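Local coordinates for CCHC-type domain-containing protein (Trypanosoma brucei brucei, PDB 7C45), which trims guide RNAs as an RNase D ribonuclease, probably by 3'-5' exonucleolytic cleavage, and carries two zinc-binding CCHC knuckles, at residues 122-127 and 201-206; 128-133 and 208-213. One frame throughout, in Å; residues are numbered along the deposited sequence.

Contact 1 (122-127 and 201-206); sequences LDLQVF and YLVGNK. With nucleotides of chain B.
Five apolar side chains carry this buried contact, and their packing dominates, with no hydrogen bond between the two segments. L122 and V203 meet tip to tip, L122 CD2 lying 3.7 Å from V203 CG2; the leucine gets there with CG anti to its backbone N (chi1 -180°), while V203 offers the methyl that stands beside its own N. The same V203 CG2 also lies near L124 CD2 and approaches the F127 ring obliquely. L202 is the most extensively covered residue: its CB sits over one face of that ring, 4.4 Å from F127 CD2, and its CD1 lies 4.4 Å from L124 CD2. F127 CZ comes within 3.4 Å of the carbonyl O of L202, at the point where helix 182-202 ends and V203 leaves helical geometry. N205 ND2 donates back to Y201 O over 3.1 Å (155°), tying down the exit from that helix.

On the other segment D123 caps helix 124-136. Its OD1 receives V126 N at 3.3 Å from above the carboxylate plane, plus a weak bond from Q125 N, and D102 N and C103 N grip the two carboxylate oxygens. Q125, its CB turned away from the packing, gives NE2 to O2' of U8 in chain B over 2.8 Å (159°); R141 NH1 and S142 O hold the same amide. The edge strand 121-123 and its following helix, packed on the end of the helix bearing calcium ligand D191, are part of the RNase H-like exonuclease fold, here with RNA at the helix start.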
# COMPACT_ATOMS: atom_id res chain seq x y z
N LEU A 122 1.50 -7.43 -6.20
CA LEU A 122 0.14 -6.89 -6.26
C LEU A 122 0.12 -5.60 -5.46
O LEU A 122 0.42 -5.62 -4.26
CB LEU A 122 -0.87 -7.88 -5.68
CG LEU A 122 -2.32 -7.40 -5.70
CD1 LEU A 122 -2.75 -7.22 -7.13
CD2 LEU A 122 -3.19 -8.49 -5.05
N ASP A 123 -0.22 -4.49 -6.11
CA ASP A 123 -0.21 -3.17 -5.49
C ASP A 123 -1.63 -2.85 -5.06
O ASP A 123 -2.51 -2.64 -5.91
CB ASP A 123 0.36 -2.14 -6.46
CG ASP A 123 0.48 -0.75 -5.85
OD1 ASP A 123 -0.25 -0.40 -4.93
OD2 ASP A 123 1.35 -0.00 -6.34
N LEU A 124 -1.87 -2.82 -3.76
CA LEU A 124 -3.25 -2.67 -3.29
C LEU A 124 -3.77 -1.25 -3.49
O LEU A 124 -4.99 -1.04 -3.61
CB LEU A 124 -3.35 -3.08 -1.83
CG LEU A 124 -3.12 -4.57 -1.55
CD1 LEU A 124 -3.41 -4.85 -0.07
CD2 LEU A 124 -3.93 -5.49 -2.47
N GLN A 125 -2.88 -0.26 -3.51
CA GLN A 125 -3.34 1.09 -3.87
C GLN A 125 -3.88 1.10 -5.29
O GLN A 125 -4.96 1.65 -5.55
CB GLN A 125 -2.21 2.10 -3.74
CG GLN A 125 -2.66 3.54 -3.92
CD GLN A 125 -1.50 4.52 -4.01
OE1 GLN A 125 -0.64 4.38 -4.86
NE2 GLN A 125 -1.46 5.48 -3.10
N VAL A 126 -3.14 0.48 -6.21
CA VAL A 126 -3.59 0.34 -7.60
C VAL A 126 -4.91 -0.44 -7.65
O VAL A 126 -5.83 -0.07 -8.40
CB VAL A 126 -2.51 -0.32 -8.46
CG1 VAL A 126 -3.00 -0.58 -9.85
CG2 VAL A 126 -1.27 0.60 -8.53
N PHE A 127 -5.02 -1.52 -6.86
CA PHE A 127 -6.27 -2.28 -6.77
C PHE A 127 -7.44 -1.35 -6.44
O PHE A 127 -8.47 -1.34 -7.12
CB PHE A 127 -6.15 -3.39 -5.72
CG PHE A 127 -6.96 -4.64 -6.03
CD1 PHE A 127 -8.26 -4.55 -6.48
CD2 PHE A 127 -6.41 -5.90 -5.88
CE1 PHE A 127 -9.02 -5.70 -6.76
CE2 PHE A 127 -7.13 -7.06 -6.17
CZ PHE A 127 -8.45 -6.95 -6.61
N TYR A 201 -9.63 -8.08 2.32
CA TYR A 201 -10.85 -7.50 1.80
C TYR A 201 -10.86 -7.44 0.29
O TYR A 201 -11.92 -7.55 -0.32
CB TYR A 201 -11.03 -6.09 2.35
CG TYR A 201 -11.36 -6.01 3.82
CD1 TYR A 201 -10.36 -6.02 4.78
CD2 TYR A 201 -12.67 -5.92 4.24
CE1 TYR A 201 -10.66 -5.93 6.11
CE2 TYR A 201 -12.98 -5.84 5.56
CZ TYR A 201 -11.98 -5.83 6.50
OH TYR A 201 -12.30 -5.75 7.82
N LEU A 202 -9.69 -7.25 -0.33
CA LEU A 202 -9.61 -6.96 -1.75
C LEU A 202 -9.31 -8.17 -2.61
O LEU A 202 -9.73 -8.21 -3.77
CB LEU A 202 -8.55 -5.88 -2.00
CG LEU A 202 -8.90 -4.48 -1.47
CD1 LEU A 202 -7.72 -3.49 -1.54
CD2 LEU A 202 -10.12 -3.91 -2.22
N VAL A 203 -8.60 -9.16 -2.07
CA VAL A 203 -8.11 -10.30 -2.82
C VAL A 203 -9.00 -11.50 -2.51
O VAL A 203 -9.32 -11.76 -1.35
CB VAL A 203 -6.64 -10.60 -2.47
CG1 VAL A 203 -6.08 -11.69 -3.36
CG2 VAL A 203 -5.84 -9.34 -2.59
N GLY A 204 -9.40 -12.22 -3.56
CA GLY A 204 -10.24 -13.38 -3.37
C GLY A 204 -11.61 -13.06 -2.83
O GLY A 204 -12.28 -13.95 -2.30
N ASN A 205 -12.04 -11.81 -2.93
CA ASN A 205 -13.38 -11.41 -2.51
C ASN A 205 -14.27 -11.47 -3.74
O ASN A 205 -14.15 -10.64 -4.64
CB ASN A 205 -13.39 -10.02 -1.89
CG ASN A 205 -14.75 -9.62 -1.37
OD1 ASN A 205 -15.78 -10.14 -1.80
ND2 ASN A 205 -14.77 -8.67 -0.44
N LYS A 206 -15.17 -12.46 -3.76
CA LYS A 206 -16.02 -12.67 -4.93
C LYS A 206 -16.76 -11.39 -5.33
O LYS A 206 -16.99 -11.17 -6.52
CB LYS A 206 -17.01 -13.80 -4.65
P U B 8 -1.94 12.37 -1.17
OP1 U B 8 -1.26 13.61 -1.62
OP2 U B 8 -3.41 12.27 -1.36
O5' U B 8 -1.16 11.17 -1.86
C5' U B 8 -1.83 9.98 -2.21
C4' U B 8 -0.85 8.98 -2.76
O4' U B 8 -0.19 9.53 -3.93
C3' U B 8 0.30 8.58 -1.85
O3' U B 8 -0.10 7.60 -0.91
C2' U B 8 1.35 8.10 -2.84
O2' U B 8 1.03 6.79 -3.30
C1' U B 8 1.13 9.07 -3.99
N1 U B 8 2.01 10.27 -3.93
C2 U B 8 3.29 10.13 -4.39
O2 U B 8 3.73 9.07 -4.79
N3 U B 8 4.05 11.29 -4.33
C4 U B 8 3.59 12.52 -3.88
O4 U B 8 4.35 13.49 -3.88
C5 U B 8 2.23 12.56 -3.45
C6 U B 8 1.49 11.45 -3.49

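Contact 2 (128-133 and 208-213); sequences FTAIQW and VPVDVV
This is a small, partly buried apolar contact between the middle of helix 124-136 and the loop that leads into helix 212-226. The nearest CA atoms, those of I131 and V210, are 6.0 Å apart, which places the loop directly against the helix surface. V210 lies closest to the helix backbone: its CB points toward the helix, and CG2, the methyl beside its own N, rests 3.7 Å from A130 O and 3.8 Å from I131 CA. Its other methyl, CG1, lies 4.2 Å from A130 CB, so both branches lie on A130, and CG2 also reaches I131. I131 has the most surface buried by the loop. With CG1 anti to its carbonyl carbon and an extended end (chi2 170°), it crosses V208 at about a right angle and sets CD1 3.7 Å from V208 CG1, whereas its CG2 methyl reaches P209 CG at 4.4 Å.

I252 touches both A130 and V210 and adds to the apolar patch. Elsewhere on the helix, T129 OG1 donates to R140 O, and W133 NE1 bonds to G253 O.

D211 stands at the N-cap of helix 212-226, yet its side chain makes no capping bond. Aliphatic carbons, mostly methyls, make the side-chain contacts; with no polar bond between the segments, the arrangement is consistent with van der Waals and hydrophobic packing, which fixes no direction as a hydrogen bond would.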
# COMPACT_ATOMS: atom_id res chain seq x y z
N PHE A 128 -7.27 -0.53 -5.41
CA PHE A 128 -8.35 0.38 -5.01
C PHE A 128 -8.64 1.38 -6.11
O PHE A 128 -9.81 1.65 -6.42
CB PHE A 128 -8.00 1.10 -3.71
CG PHE A 128 -9.15 1.91 -3.15
CD1 PHE A 128 -10.16 1.28 -2.44
CD2 PHE A 128 -9.21 3.27 -3.33
CE1 PHE A 128 -11.21 2.01 -1.92
CE2 PHE A 128 -10.26 4.01 -2.81
CZ PHE A 128 -11.25 3.39 -2.10
N THR A 129 -7.60 1.94 -6.74
CA THR A 129 -7.84 2.85 -7.86
C THR A 129 -8.58 2.15 -9.00
O THR A 129 -9.50 2.72 -9.58
CB THR A 129 -6.52 3.45 -8.35
OG1 THR A 129 -5.99 4.24 -7.29
CG2 THR A 129 -6.76 4.34 -9.57
N ALA A 130 -8.21 0.89 -9.31
CA ALA A 130 -8.84 0.19 -10.42
C ALA A 130 -10.33 0.01 -10.18
O ALA A 130 -11.13 0.06 -11.12
CB ALA A 130 -8.17 -1.17 -10.63
N ILE A 131 -10.70 -0.19 -8.92
CA ILE A 131 -12.11 -0.28 -8.56
C ILE A 131 -12.80 1.05 -8.84
O ILE A 131 -13.87 1.10 -9.47
CB ILE A 131 -12.26 -0.70 -7.09
CG1 ILE A 131 -11.79 -2.16 -6.92
CG2 ILE A 131 -13.70 -0.51 -6.58
CD1 ILE A 131 -11.67 -2.61 -5.48
N GLN A 132 -12.20 2.15 -8.38
CA GLN A 132 -12.78 3.46 -8.67
C GLN A 132 -12.83 3.75 -10.16
O GLN A 132 -13.75 4.44 -10.62
CB GLN A 132 -11.99 4.58 -7.98
CG GLN A 132 -11.75 4.30 -6.54
CD GLN A 132 -12.98 3.84 -5.83
OE1 GLN A 132 -14.05 4.46 -5.91
NE2 GLN A 132 -12.86 2.74 -5.14
N TRP A 133 -11.85 3.27 -10.91
CA TRP A 133 -11.86 3.44 -12.35
C TRP A 133 -13.02 2.69 -12.98
O TRP A 133 -13.77 3.26 -13.79
CB TRP A 133 -10.53 2.96 -12.94
CG TRP A 133 -10.54 2.96 -14.43
CD1 TRP A 133 -10.67 1.88 -15.27
CD2 TRP A 133 -10.46 4.11 -15.26
NE1 TRP A 133 -10.65 2.30 -16.58
CE2 TRP A 133 -10.52 3.66 -16.60
CE3 TRP A 133 -10.32 5.46 -15.01
CZ2 TRP A 133 -10.46 4.54 -17.67
CZ3 TRP A 133 -10.25 6.32 -16.07
CH2 TRP A 133 -10.33 5.86 -17.38
N VAL A 208 -15.78 -8.19 -5.13
CA VAL A 208 -14.99 -7.04 -5.60
C VAL A 208 -15.09 -7.06 -7.12
O VAL A 208 -14.88 -8.11 -7.72
CB VAL A 208 -13.54 -7.11 -5.10
CG1 VAL A 208 -12.63 -6.12 -5.83
CG2 VAL A 208 -13.50 -6.81 -3.63
N PRO A 209 -15.39 -5.93 -7.77
CA PRO A 209 -15.72 -5.96 -9.21
C PRO A 209 -14.54 -5.90 -10.18
O PRO A 209 -14.78 -5.82 -11.39
CB PRO A 209 -16.58 -4.70 -9.35
CG PRO A 209 -15.99 -3.77 -8.38
CD PRO A 209 -15.53 -4.58 -7.21
N VAL A 210 -13.31 -5.90 -9.69
CA VAL A 210 -12.13 -5.99 -10.54
C VAL A 210 -11.40 -7.29 -10.23
O VAL A 210 -11.31 -7.68 -9.06
CB VAL A 210 -11.21 -4.77 -10.33
CG1 VAL A 210 -9.99 -4.86 -11.22
CG2 VAL A 210 -11.99 -3.50 -10.65
N ASP A 211 -10.91 -7.96 -11.27
CA ASP A 211 -10.24 -9.25 -11.13
C ASP A 211 -8.84 -9.08 -10.58
O ASP A 211 -8.09 -8.20 -11.02
CB ASP A 211 -10.16 -9.95 -12.50
CG ASP A 211 -11.53 -10.32 -13.07
OD1 ASP A 211 -12.39 -10.77 -12.29
OD2 ASP A 211 -11.73 -10.17 -14.30
N VAL A 212 -8.46 -9.92 -9.61
CA VAL A 212 -7.12 -9.82 -9.04
C VAL A 212 -6.05 -10.04 -10.10
O VAL A 212 -5.00 -9.40 -10.07
CB VAL A 212 -6.97 -10.78 -7.85
CG1 VAL A 212 -8.08 -10.57 -6.86
CG2 VAL A 212 -7.03 -12.19 -8.33
N VAL A 213 -6.32 -10.92 -11.07
CA VAL A 213 -5.34 -11.19 -12.12
C VAL A 213 -5.08 -9.93 -12.94
O VAL A 213 -3.93 -9.63 -13.32
CB VAL A 213 -5.83 -12.34 -13.01
CG1 VAL A 213 -4.98 -12.43 -14.22
CG2 VAL A 213 -5.78 -13.66 -12.26

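Both contacts use helix 124-136, its first turn in contact 1 and its middle in contact 2, and together they press it against the connection from helix 182-202 to helix 212-226. Their centres are 7 Å apart, and F127 joins them: its CE1 lies 3.7 Å from V208 CG1 and its CZ 3.6 Å from V212 CG1. Both interfaces are apolar, but their settings differ. Contact 1 is the more deeply placed, with four of five touching residues buried and an aromatic ring in the packing; RNA is bound beside it through an amide. Contact 2 lies farther from the chain centre, is partly buried, and includes the exposed P209 among its aliphatic partners.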